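Local structure of beta-lactamase (Francisella tularensis subsp. tularensis, 3P09) at residues G234-T239 against N263-P268; S64-L69 against A159-I164; F60-V65 against N174-K179; Q23-F28 against I52-S57. The protein probably hydrolyses the amide of beta-lactam antibiotics to give substituted beta-amino acids, as a member of the class A beta-lactamase family. All blocks are in the same frame, centred on the assembly; numbering follows the deposited sequence.

Contact 1: G234-T239 against N263-P268; sequences GQYAAT and NDKNAP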
# COMPACT_ATOMS: atom_id res chain seq x y z
N GLY A 234 0.96 3.02 13.79
CA GLY A 234 1.15 2.90 15.22
C GLY A 234 0.83 4.20 15.94
O GLY A 234 1.15 4.36 17.13
N GLN A 235 0.22 5.13 15.23
CA GLN A 235 -0.33 6.32 15.86
C GLN A 235 -1.54 6.81 15.07
O GLN A 235 -1.72 6.41 13.92
CB GLN A 235 0.73 7.42 15.97
CG GLN A 235 1.40 7.77 14.66
CD GLN A 235 2.08 9.13 14.71
OE1 GLN A 235 2.73 9.48 15.70
NE2 GLN A 235 1.94 9.90 13.63
N TYR A 236 -2.35 7.65 15.70
CA TYR A 236 -3.59 8.16 15.10
C TYR A 236 -4.45 7.05 14.53
O TYR A 236 -5.12 7.23 13.50
CB TYR A 236 -3.29 9.23 14.04
CG TYR A 236 -2.63 10.46 14.61
CD1 TYR A 236 -3.33 11.33 15.45
CD2 TYR A 236 -1.31 10.76 14.32
CE1 TYR A 236 -2.72 12.46 15.98
CE2 TYR A 236 -0.69 11.88 14.84
CZ TYR A 236 -1.40 12.73 15.67
OH TYR A 236 -0.78 13.84 16.18
N ALA A 237 -4.43 5.90 15.20
CA ALA A 237 -5.18 4.72 14.78
C ALA A 237 -5.02 4.40 13.29
O ALA A 237 -5.85 3.71 12.71
CB ALA A 237 -6.67 4.89 15.12
N ALA A 238 -3.94 4.88 12.68
CA ALA A 238 -3.82 4.79 11.21
C ALA A 238 -3.70 3.35 10.76
O ALA A 238 -2.74 2.66 11.10
CB ALA A 238 -2.63 5.63 10.70
N THR A 239 -4.68 2.91 9.99
CA THR A 239 -4.77 1.51 9.57
C THR A 239 -5.23 1.50 8.12
O THR A 239 -6.31 1.99 7.82
CB THR A 239 -5.82 0.76 10.44
OG1 THR A 239 -5.66 1.12 11.82
CG2 THR A 239 -5.66 -0.75 10.29
N ASN A 263 -7.80 12.89 15.89
CA ASN A 263 -8.00 13.52 17.20
C ASN A 263 -7.36 12.79 18.37
O ASN A 263 -7.48 13.22 19.52
CB ASN A 263 -9.49 13.71 17.49
CG ASN A 263 -10.17 14.55 16.43
OD1 ASN A 263 -9.91 15.74 16.30
ND2 ASN A 263 -11.05 13.92 15.66
N ASP A 264 -6.70 11.68 18.09
CA ASP A 264 -6.14 10.86 19.16
C ASP A 264 -4.84 10.21 18.73
O ASP A 264 -4.84 9.13 18.12
CB ASP A 264 -7.16 9.79 19.58
CG ASP A 264 -6.84 9.18 20.93
OD1 ASP A 264 -5.69 9.33 21.40
OD2 ASP A 264 -7.74 8.55 21.52
N LYS A 265 -3.72 10.86 19.04
CA LYS A 265 -2.43 10.35 18.61
C LYS A 265 -2.18 8.94 19.12
O LYS A 265 -1.60 8.11 18.42
CB LYS A 265 -1.30 11.26 19.09
CG LYS A 265 0.06 10.84 18.56
CD LYS A 265 1.13 11.88 18.89
CE LYS A 265 2.44 11.54 18.19
NZ LYS A 265 3.48 12.57 18.44
N ASN A 266 -2.63 8.67 20.34
CA ASN A 266 -2.34 7.37 20.93
C ASN A 266 -3.35 6.27 20.62
O ASN A 266 -3.20 5.15 21.10
CB ASN A 266 -2.16 7.51 22.44
CG ASN A 266 -0.92 8.29 22.79
OD1 ASN A 266 0.08 8.25 22.07
ND2 ASN A 266 -0.97 9.02 23.90
N ALA A 267 -4.38 6.57 19.83
CA ALA A 267 -5.36 5.53 19.50
C ALA A 267 -4.69 4.41 18.70
O ALA A 267 -3.93 4.67 17.77
CB ALA A 267 -6.56 6.11 18.76
N PRO A 268 -4.98 3.15 19.06
CA PRO A 268 -4.36 2.00 18.40
C PRO A 268 -5.01 1.69 17.06
O PRO A 268 -6.10 2.18 16.77
CB PRO A 268 -4.61 0.86 19.39
CG PRO A 268 -5.86 1.24 20.07
CD PRO A 268 -5.84 2.75 20.18
O HOH W 1 1.86 14.09 16.22

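Contact 2: S64-L69 against A159-I164; sequences SVFKFL and ADEPEI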
# COMPACT_ATOMS: atom_id res chain seq x y z
N SER A 64 3.10 2.23 5.88
CA SER A 64 3.82 1.26 5.06
C SER A 64 3.26 1.08 3.65
O SER A 64 3.87 0.42 2.83
CB SER A 64 3.87 -0.10 5.75
OG SER A 64 4.89 -0.10 6.74
N VAL A 65 2.10 1.66 3.37
CA VAL A 65 1.56 1.54 2.01
C VAL A 65 2.53 2.11 0.95
O VAL A 65 2.55 1.66 -0.19
CB VAL A 65 0.17 2.20 1.90
CG1 VAL A 65 -0.33 2.19 0.45
CG2 VAL A 65 -0.83 1.47 2.80
N PHE A 66 3.34 3.09 1.34
CA PHE A 66 4.29 3.67 0.40
C PHE A 66 5.16 2.58 -0.23
O PHE A 66 5.71 2.75 -1.31
CB PHE A 66 5.16 4.75 1.08
CG PHE A 66 6.44 4.23 1.68
CD1 PHE A 66 6.45 3.68 2.96
CD2 PHE A 66 7.64 4.30 0.98
CE1 PHE A 66 7.63 3.21 3.52
CE2 PHE A 66 8.81 3.82 1.52
CZ PHE A 66 8.81 3.27 2.80
N LYS A 67 5.29 1.44 0.45
CA LYS A 67 6.20 0.41 -0.06
C LYS A 67 5.81 -0.13 -1.45
O LYS A 67 6.68 -0.60 -2.19
CB LYS A 67 6.40 -0.72 0.97
CG LYS A 67 7.17 -0.23 2.21
CD LYS A 67 7.01 -1.17 3.40
CE LYS A 67 7.74 -0.59 4.62
NZ LYS A 67 7.51 -1.42 5.84
N PHE A 68 4.53 -0.07 -1.82
CA PHE A 68 4.18 -0.54 -3.17
C PHE A 68 4.55 0.48 -4.25
O PHE A 68 4.86 0.11 -5.38
CB PHE A 68 2.72 -1.04 -3.28
CG PHE A 68 1.68 0.04 -3.59
CD1 PHE A 68 1.59 0.61 -4.85
CD2 PHE A 68 0.76 0.42 -2.61
CE1 PHE A 68 0.63 1.58 -5.14
CE2 PHE A 68 -0.21 1.40 -2.88
CZ PHE A 68 -0.27 1.97 -4.15
N LEU A 69 4.54 1.76 -3.89
CA LEU A 69 5.03 2.80 -4.80
C LEU A 69 6.52 2.65 -5.05
O LEU A 69 7.02 2.81 -6.17
CB LEU A 69 4.77 4.18 -4.20
CG LEU A 69 3.30 4.51 -4.02
CD1 LEU A 69 3.14 5.85 -3.26
CD2 LEU A 69 2.63 4.58 -5.37
N ALA A 159 10.25 10.87 4.03
CA ALA A 159 11.14 10.03 4.82
C ALA A 159 10.93 8.55 4.51
O ALA A 159 9.94 8.16 3.90
CB ALA A 159 10.95 10.30 6.31
N ASP A 160 11.88 7.74 4.94
CA ASP A 160 11.73 6.30 4.86
C ASP A 160 11.38 5.76 6.25
O ASP A 160 10.78 6.49 7.04
CB ASP A 160 12.97 5.64 4.24
CG ASP A 160 14.25 5.95 4.99
OD1 ASP A 160 14.17 6.31 6.18
OD2 ASP A 160 15.33 5.79 4.38
N GLU A 161 11.71 4.51 6.54
CA GLU A 161 11.27 3.87 7.79
C GLU A 161 12.25 4.12 8.91
O GLU A 161 13.45 4.03 8.70
CB GLU A 161 11.13 2.34 7.60
CG GLU A 161 9.92 1.87 6.77
CD GLU A 161 8.64 1.81 7.58
OE1 GLU A 161 8.71 1.70 8.82
OE2 GLU A 161 7.54 1.89 6.97
N PRO A 162 11.74 4.40 10.12
CA PRO A 162 10.32 4.43 10.48
C PRO A 162 9.70 5.84 10.48
O PRO A 162 8.51 5.99 10.78
CB PRO A 162 10.32 3.89 11.90
CG PRO A 162 11.61 4.35 12.46
CD PRO A 162 12.60 4.44 11.32
N GLU A 163 10.50 6.85 10.15
CA GLU A 163 10.03 8.24 10.25
C GLU A 163 8.78 8.51 9.40
O GLU A 163 7.97 9.35 9.75
CB GLU A 163 11.15 9.22 9.89
CG GLU A 163 10.73 10.68 10.03
CD GLU A 163 11.87 11.67 9.84
OE1 GLU A 163 12.91 11.30 9.27
OE2 GLU A 163 11.71 12.84 10.27
N ILE A 164 8.63 7.79 8.29
CA ILE A 164 7.46 7.91 7.42
C ILE A 164 6.16 7.76 8.20
O ILE A 164 5.11 8.26 7.79
CB ILE A 164 7.48 6.87 6.26
CG1 ILE A 164 6.25 6.98 5.36
CG2 ILE A 164 7.50 5.44 6.82
CD1 ILE A 164 6.24 8.14 4.44

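Contact 3: F60-V65 against N174-K179; sequences FPICSV and NKTTPK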
# COMPACT_ATOMS: atom_id res chain seq x y z
N PHE A 60 -4.73 11.00 4.56
CA PHE A 60 -4.51 10.01 5.61
C PHE A 60 -3.02 9.66 5.67
O PHE A 60 -2.34 9.61 4.65
CB PHE A 60 -5.23 8.70 5.24
CG PHE A 60 -6.74 8.79 5.25
CD1 PHE A 60 -7.43 9.34 4.17
CD2 PHE A 60 -7.47 8.31 6.33
CE1 PHE A 60 -8.81 9.41 4.16
CE2 PHE A 60 -8.86 8.38 6.35
CZ PHE A 60 -9.54 8.93 5.26
N PRO A 61 -2.51 9.37 6.87
CA PRO A 61 -1.14 8.81 6.95
C PRO A 61 -0.99 7.64 5.97
O PRO A 61 -1.84 6.75 5.95
CB PRO A 61 -1.07 8.29 8.39
CG PRO A 61 -2.03 9.19 9.16
CD PRO A 61 -3.17 9.46 8.18
N ILE A 62 0.07 7.63 5.17
CA ILE A 62 0.27 6.54 4.22
C ILE A 62 0.90 5.32 4.90
O ILE A 62 0.60 4.18 4.55
CB ILE A 62 1.09 6.99 2.98
CG1 ILE A 62 1.03 5.93 1.87
CG2 ILE A 62 2.54 7.32 3.36
CD1 ILE A 62 1.74 6.35 0.56
N CYS A 63 1.75 5.55 5.89
CA CYS A 63 2.38 4.44 6.61
C CYS A 63 3.09 3.53 5.60
O CYS A 63 3.59 3.99 4.58
CB CYS A 63 1.33 3.66 7.42
SG CYS A 63 0.17 4.71 8.38
N SER A 64 3.10 2.23 5.88
CA SER A 64 3.82 1.26 5.06
C SER A 64 3.26 1.08 3.65
O SER A 64 3.87 0.42 2.83
CB SER A 64 3.87 -0.10 5.75
OG SER A 64 4.89 -0.10 6.74
N VAL A 65 2.10 1.66 3.37
CA VAL A 65 1.56 1.54 2.01
C VAL A 65 2.53 2.11 0.95
O VAL A 65 2.55 1.66 -0.19
CB VAL A 65 0.17 2.20 1.90
CG1 VAL A 65 -0.33 2.19 0.45
CG2 VAL A 65 -0.83 1.47 2.80
N ASN A 174 3.78 13.03 4.47
CA ASN A 174 3.68 11.58 4.68
C ASN A 174 2.23 11.10 4.69
O ASN A 174 1.89 10.17 5.41
CB ASN A 174 4.43 11.17 5.95
CG ASN A 174 5.92 11.49 5.87
OD1 ASN A 174 6.48 11.58 4.77
ND2 ASN A 174 6.57 11.64 7.02
N LYS A 175 1.40 11.75 3.88
CA LYS A 175 0.00 11.34 3.72
C LYS A 175 -0.36 11.14 2.25
O LYS A 175 0.37 11.58 1.36
CB LYS A 175 -0.93 12.38 4.34
CG LYS A 175 -0.80 12.48 5.85
CD LYS A 175 -1.90 13.29 6.47
CE LYS A 175 -1.68 13.46 7.98
NZ LYS A 175 -2.57 14.52 8.58
N THR A 176 -1.47 10.47 2.02
CA THR A 176 -1.99 10.32 0.66
C THR A 176 -3.52 10.39 0.75
O THR A 176 -4.05 10.52 1.86
CB THR A 176 -1.53 8.96 0.05
OG1 THR A 176 -1.99 8.85 -1.31
CG2 THR A 176 -2.08 7.80 0.87
N THR A 177 -4.22 10.31 -0.38
CA THR A 177 -5.68 10.26 -0.38
C THR A 177 -6.13 8.90 -0.90
O THR A 177 -5.39 8.24 -1.64
CB THR A 177 -6.31 11.33 -1.32
OG1 THR A 177 -5.86 11.10 -2.67
CG2 THR A 177 -5.92 12.77 -0.89
N PRO A 178 -7.35 8.47 -0.52
CA PRO A 178 -7.83 7.20 -1.07
C PRO A 178 -7.82 7.21 -2.61
O PRO A 178 -7.45 6.22 -3.23
CB PRO A 178 -9.26 7.10 -0.53
CG PRO A 178 -9.23 7.89 0.78
CD PRO A 178 -8.28 9.04 0.47
N LYS A 179 -8.19 8.32 -3.22
CA LYS A 179 -8.24 8.39 -4.67
C LYS A 179 -6.85 8.21 -5.28
O LYS A 179 -6.65 7.39 -6.17
CB LYS A 179 -8.88 9.72 -5.12
CG LYS A 179 -9.15 9.84 -6.60
CD LYS A 179 -9.83 11.18 -6.92
CE LYS A 179 -10.06 11.34 -8.42
NZ LYS A 179 -10.71 12.63 -8.77
O HOH W 2 2.47 7.97 7.18

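Contact 4: Q23-F28 against I52-S57; sequences QLDDSF and IKYNES. With SO4 (sulfate ion), chain D.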
# COMPACT_ATOMS: atom_id res chain seq x y z
N GLN A 23 -26.61 5.91 0.31
CA GLN A 23 -26.79 4.85 1.30
C GLN A 23 -25.50 4.09 1.59
O GLN A 23 -25.28 3.66 2.72
CB GLN A 23 -27.90 3.88 0.88
CG GLN A 23 -29.17 4.05 1.69
CD GLN A 23 -30.42 3.86 0.85
OE1 GLN A 23 -31.03 2.79 0.85
NE2 GLN A 23 -30.82 4.91 0.14
N LEU A 24 -24.66 3.91 0.58
CA LEU A 24 -23.30 3.47 0.87
C LEU A 24 -22.69 4.56 1.74
O LEU A 24 -22.07 4.27 2.76
CB LEU A 24 -22.48 3.27 -0.39
CG LEU A 24 -22.82 2.03 -1.20
CD1 LEU A 24 -21.85 1.88 -2.35
CD2 LEU A 24 -22.81 0.80 -0.30
N ASP A 25 -22.89 5.81 1.33
CA ASP A 25 -22.44 6.97 2.10
C ASP A 25 -22.92 6.90 3.56
O ASP A 25 -22.15 7.14 4.49
CB ASP A 25 -22.95 8.25 1.43
CG ASP A 25 -22.57 9.52 2.19
OD1 ASP A 25 -22.77 9.57 3.42
OD2 ASP A 25 -22.08 10.48 1.55
N ASP A 26 -24.20 6.60 3.74
CA ASP A 26 -24.78 6.50 5.08
C ASP A 26 -24.09 5.40 5.88
O ASP A 26 -23.88 5.54 7.09
CB ASP A 26 -26.27 6.18 4.99
CG ASP A 26 -27.07 7.29 4.35
OD1 ASP A 26 -26.80 8.48 4.65
OD2 ASP A 26 -27.98 6.97 3.55
N SER A 27 -23.77 4.31 5.21
CA SER A 27 -23.14 3.17 5.88
C SER A 27 -21.70 3.47 6.30
O SER A 27 -21.26 3.07 7.38
CB SER A 27 -23.21 1.93 5.00
OG SER A 27 -24.52 1.39 5.03
N PHE A 28 -20.96 4.18 5.47
CA PHE A 28 -19.60 4.56 5.84
C PHE A 28 -19.63 5.55 7.00
O PHE A 28 -18.82 5.47 7.92
CB PHE A 28 -18.85 5.12 4.63
CG PHE A 28 -18.66 4.11 3.53
CD1 PHE A 28 -18.31 2.81 3.83
CD2 PHE A 28 -18.85 4.46 2.20
CE1 PHE A 28 -18.14 1.87 2.82
CE2 PHE A 28 -18.68 3.53 1.18
CZ PHE A 28 -18.32 2.23 1.49
N ILE A 52 -17.40 3.47 -6.25
CA ILE A 52 -17.69 3.70 -4.84
C ILE A 52 -16.59 4.56 -4.22
O ILE A 52 -15.41 4.24 -4.33
CB ILE A 52 -17.77 2.37 -4.06
CG1 ILE A 52 -18.66 1.37 -4.81
CG2 ILE A 52 -18.28 2.60 -2.65
CD1 ILE A 52 -18.65 -0.03 -4.22
N LYS A 53 -16.97 5.65 -3.56
CA LYS A 53 -15.96 6.56 -3.02
C LYS A 53 -16.52 7.27 -1.79
O LYS A 53 -17.72 7.53 -1.71
CB LYS A 53 -15.55 7.59 -4.08
CG LYS A 53 -16.72 8.37 -4.63
CD LYS A 53 -16.37 9.23 -5.84
CE LYS A 53 -17.65 9.85 -6.40
NZ LYS A 53 -17.40 10.87 -7.46
N TYR A 54 -15.66 7.57 -0.82
CA TYR A 54 -16.11 8.26 0.38
C TYR A 54 -14.90 8.89 1.03
O TYR A 54 -13.90 8.20 1.27
CB TYR A 54 -16.76 7.26 1.33
CG TYR A 54 -17.34 7.86 2.58
CD1 TYR A 54 -16.61 7.91 3.76
CD2 TYR A 54 -18.63 8.37 2.59
CE1 TYR A 54 -17.14 8.45 4.91
CE2 TYR A 54 -19.18 8.92 3.75
CZ TYR A 54 -18.42 8.95 4.91
OH TYR A 54 -18.93 9.49 6.07
N ASN A 55 -14.97 10.20 1.30
CA ASN A 55 -13.80 10.94 1.76
C ASN A 55 -12.60 10.69 0.86
O ASN A 55 -11.48 10.59 1.35
CB ASN A 55 -13.43 10.54 3.20
CG ASN A 55 -14.28 11.23 4.24
OD1 ASN A 55 -14.74 12.36 4.04
ND2 ASN A 55 -14.50 10.55 5.37
N GLU A 56 -12.82 10.58 -0.45
CA GLU A 56 -11.76 10.09 -1.32
C GLU A 56 -10.63 11.11 -1.52
O GLU A 56 -9.58 10.77 -2.05
CB GLU A 56 -12.31 9.64 -2.67
CG GLU A 56 -12.75 10.77 -3.59
CD GLU A 56 -14.16 11.27 -3.30
OE1 GLU A 56 -14.74 10.85 -2.27
OE2 GLU A 56 -14.68 12.07 -4.10
N SER A 57 -10.86 12.35 -1.09
CA SER A 57 -9.85 13.40 -1.20
C SER A 57 -9.35 13.88 0.15
O SER A 57 -8.66 14.89 0.24
CB SER A 57 -10.41 14.60 -1.98
OG SER A 57 -10.48 14.31 -3.36
S SO4 D . -14.51 10.10 -9.33
O1 SO4 D . -15.34 8.90 -9.28
O2 SO4 D . -15.23 11.22 -8.73
O3 SO4 D . -13.27 9.89 -8.60
O4 SO4 D . -14.20 10.41 -10.73

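Contact 1: G234-T239 against N263-P268
Two tight turns meet here: a type I turn from Asp264 to Ala267 and a type I' turn from Gln235 to Ala238. Asp264 O, which also accepts the N-H of Ala267 to close its own turn, receives a CA-H...O contact from Tyr236 CA at 3.4 Å. Lys265 follows and makes most of the side-chain contact. Its CA lies over one face of the Tyr236 phenol, displaced toward the rim, 3.7 Å from the ring centroid in a CH-pi contact. With CG anti to the backbone N (chi1 -175°) and the rest of the chain extended, the lysine crosses the ring obliquely toward the hydroxyl end. There a water sits 2.7 Å from Tyr236 OH, in the plane of the ring, and accepts a weak hydrogen bond from Lys265 NZ. One carbon short of NZ, Lys265 CE lies 3.2 Å from Gln235 OE1. Lys265 O takes a nearly straight hydrogen bond from Tyr236 N (2.9 Å, 167°), though the donor stands above the carbonyl plane. Past Asn266, Ala267 O accepts a more bent bond from Ala237 N (2.9 Å, 134°), and the methyls Ala267 CB and Ala237 CB touch at 3.8 Å. Pro268 contributes its carbonyl rather than its ring: Pro268 O is 3.2 Å from Ala237 CB. The two backbone bonds thus tie the hairpin loop between strands 225-232 and 239-246 to the connection leading from strand 253-260 into helix 271-289, while Tyr236 O is hydrogen-bonded to Thr260 OG1 at the end of strand 253-260.

Contact 2: S64-L69 against A159-I164
What is probably the SxxK motif of a class A beta-lactamase, at the start of helix 66-80, faces the omega loop; these are two of the elements that frame the active site in this family. Ser64 and Lys67 match the nucleophilic serine and the lysine of that motif, and Glu161, followed by a cis peptide bond to Pro162, matches the omega-loop glutamate thought to activate the deacylating water. Glu161 reaches across with its chain bent at chi2 (-82°), which brings OE2 to the centre of the contact. Lys67 is extended beyond CG and crosses the glutamate at about a right angle; its NZ forms a long salt bridge to Glu161 OE2 at 3.5 Å. NZ also donates to Ser64 OG at 3.1 Å and to the carbonyl of Ser125. The charge state of NZ is probably coupled to those of Ser64 OG and Glu161, consistent with the proton transfers proposed for the family. Ser64 OG lies 3.3 Å from Glu161 OE2 and makes a weak hydrogen bond to a bound sulfate, probably from the crystallisation liquor. Phe66 lies beside the carboxylate, with Glu161 OE2 at its ring edge, 3.7 Å from CE1, and ring and carboxylate planes only 20° apart. The other glutamate oxygen, OE1, has a weak bond from Asn165. Behind Glu161 the omega loop is turned by the hydrogen bond from Ile164 N to Asp160 O, 2.8 Å long. That turn points Ile164 at the helix, where its CG2 methyl rests 4.0 Å from Phe66 CE1.

Contact 3: F60-V65 against N174-K179
Strands 60-61 and 175-176 run antiparallel as a two-stranded ribbon, with Phe60 and Thr176 as the hydrogen-bonded pair and Pro61 and Lys175 as the non-hydrogen-bonded pair. Phe60 N gives a nearly straight bond to Thr176 O (2.8 Å, 171°), almost along the C=O axis. The return bond, from Thr176 N to Phe60 O, is 2.9 Å and lies in the carbonyl plane. One step on, Ile62 N reaches Asn174 O at 3.1 Å, and a water that accepts from Cys63 N donates to this same carbonyl, bridging the two segments just beyond the strand ends, next to the presumed catalytic Ser64. Among the side chains, Phe60 and Thr176 share one face. Phe60 CE1 meets Pro178 CG at 3.7 Å, the two side chains crossing at about a right angle, while Thr176 turns its CG2 methyl to Ile62 CG1 at 3.8 Å. Its OG1, anti to the backbone N (chi1 -177°), bonds to Thr155. Lys175 lays CB 3.1 Å from Phe60 O before its NZ leaves for Gln168 O. Thr177 OG1 caps the start of helix 178-190, taking the N-H of Ala180. This small sheet, joining the lead-in to the SxxK helix with the strand after the omega loop, belongs to the class A fold; the disulfide from Cys63 to Cys233 beside Ser64 is a feature also known from class A carbapenemases.

Contact 4: Q23-F28 against I52-S57
The N-terminal helix 24-35 lies here against strand 53-54, an outermost strand of the five-stranded antiparallel sheet in the alpha/beta domain of this class A fold. Leu24 opens the contact: its CD1 methyl meets Ile52 CG2 at 3.7 Å, the two side chains crossing at about a right angle, beside Asp284 of helix 271-289. Asp25 comes next and approaches the rim of the Tyr54 ring. Its CG lies in the ring plane, OD1 is 3.7 Å from Tyr54 CE2, and the carboxylate stands almost perpendicular to the ring (87°). The backbone of the same residue adds Asp25 O at 3.5 Å from Tyr54 CE2. One turn later Phe28 drives its CB over the centre of the Tyr54 ring, 3.5 Å from the centroid in a CH-pi contact. The two aromatic rings stay oblique, planes at 54°. Phe28 CD2 instead packs on Tyr54 CB at 3.6 Å, and the ring edge of Phe28 at CE2 is turned to Ile52 CG2, 4.0 Å away. Tyr54, with CG anti to its backbone N (chi1 -176°), is thereby directed at the helix, and its OH is hydrogen-bonded to Glu32 further along it. Lys53 leaves the backbone on the side away from the helix, and its extended chain ends in a hydrogen bond from NZ to O2 of a sulfate, probably from the crystallisation liquor, 2.5 Å long.

How the contacts relate
Contacts 2 and 3 share Ser64 and Val65 and have centres about 9 Å apart; the chain passes from the ribbon of contact 3 through Ile62 and Cys63 to the start of the helix of contact 2, and Ile164 CD1 packs 3.9 Å from Ile62 CG2 where the omega loop meets segment 60-65. Contact 1 touches contact 3 through Ala238, whose CB is 3.8 Å from Cys63 SG, a sulfur of the disulfide to Cys233, but its nearest atoms stay about 7 Å from contact 2. Contact 4 joins contact 3 through a probable hydrogen bond from Lys179 N to Glu56 O (3.0 Å). Its centre is about 26 Å from that of contact 2, far from the presumed active site.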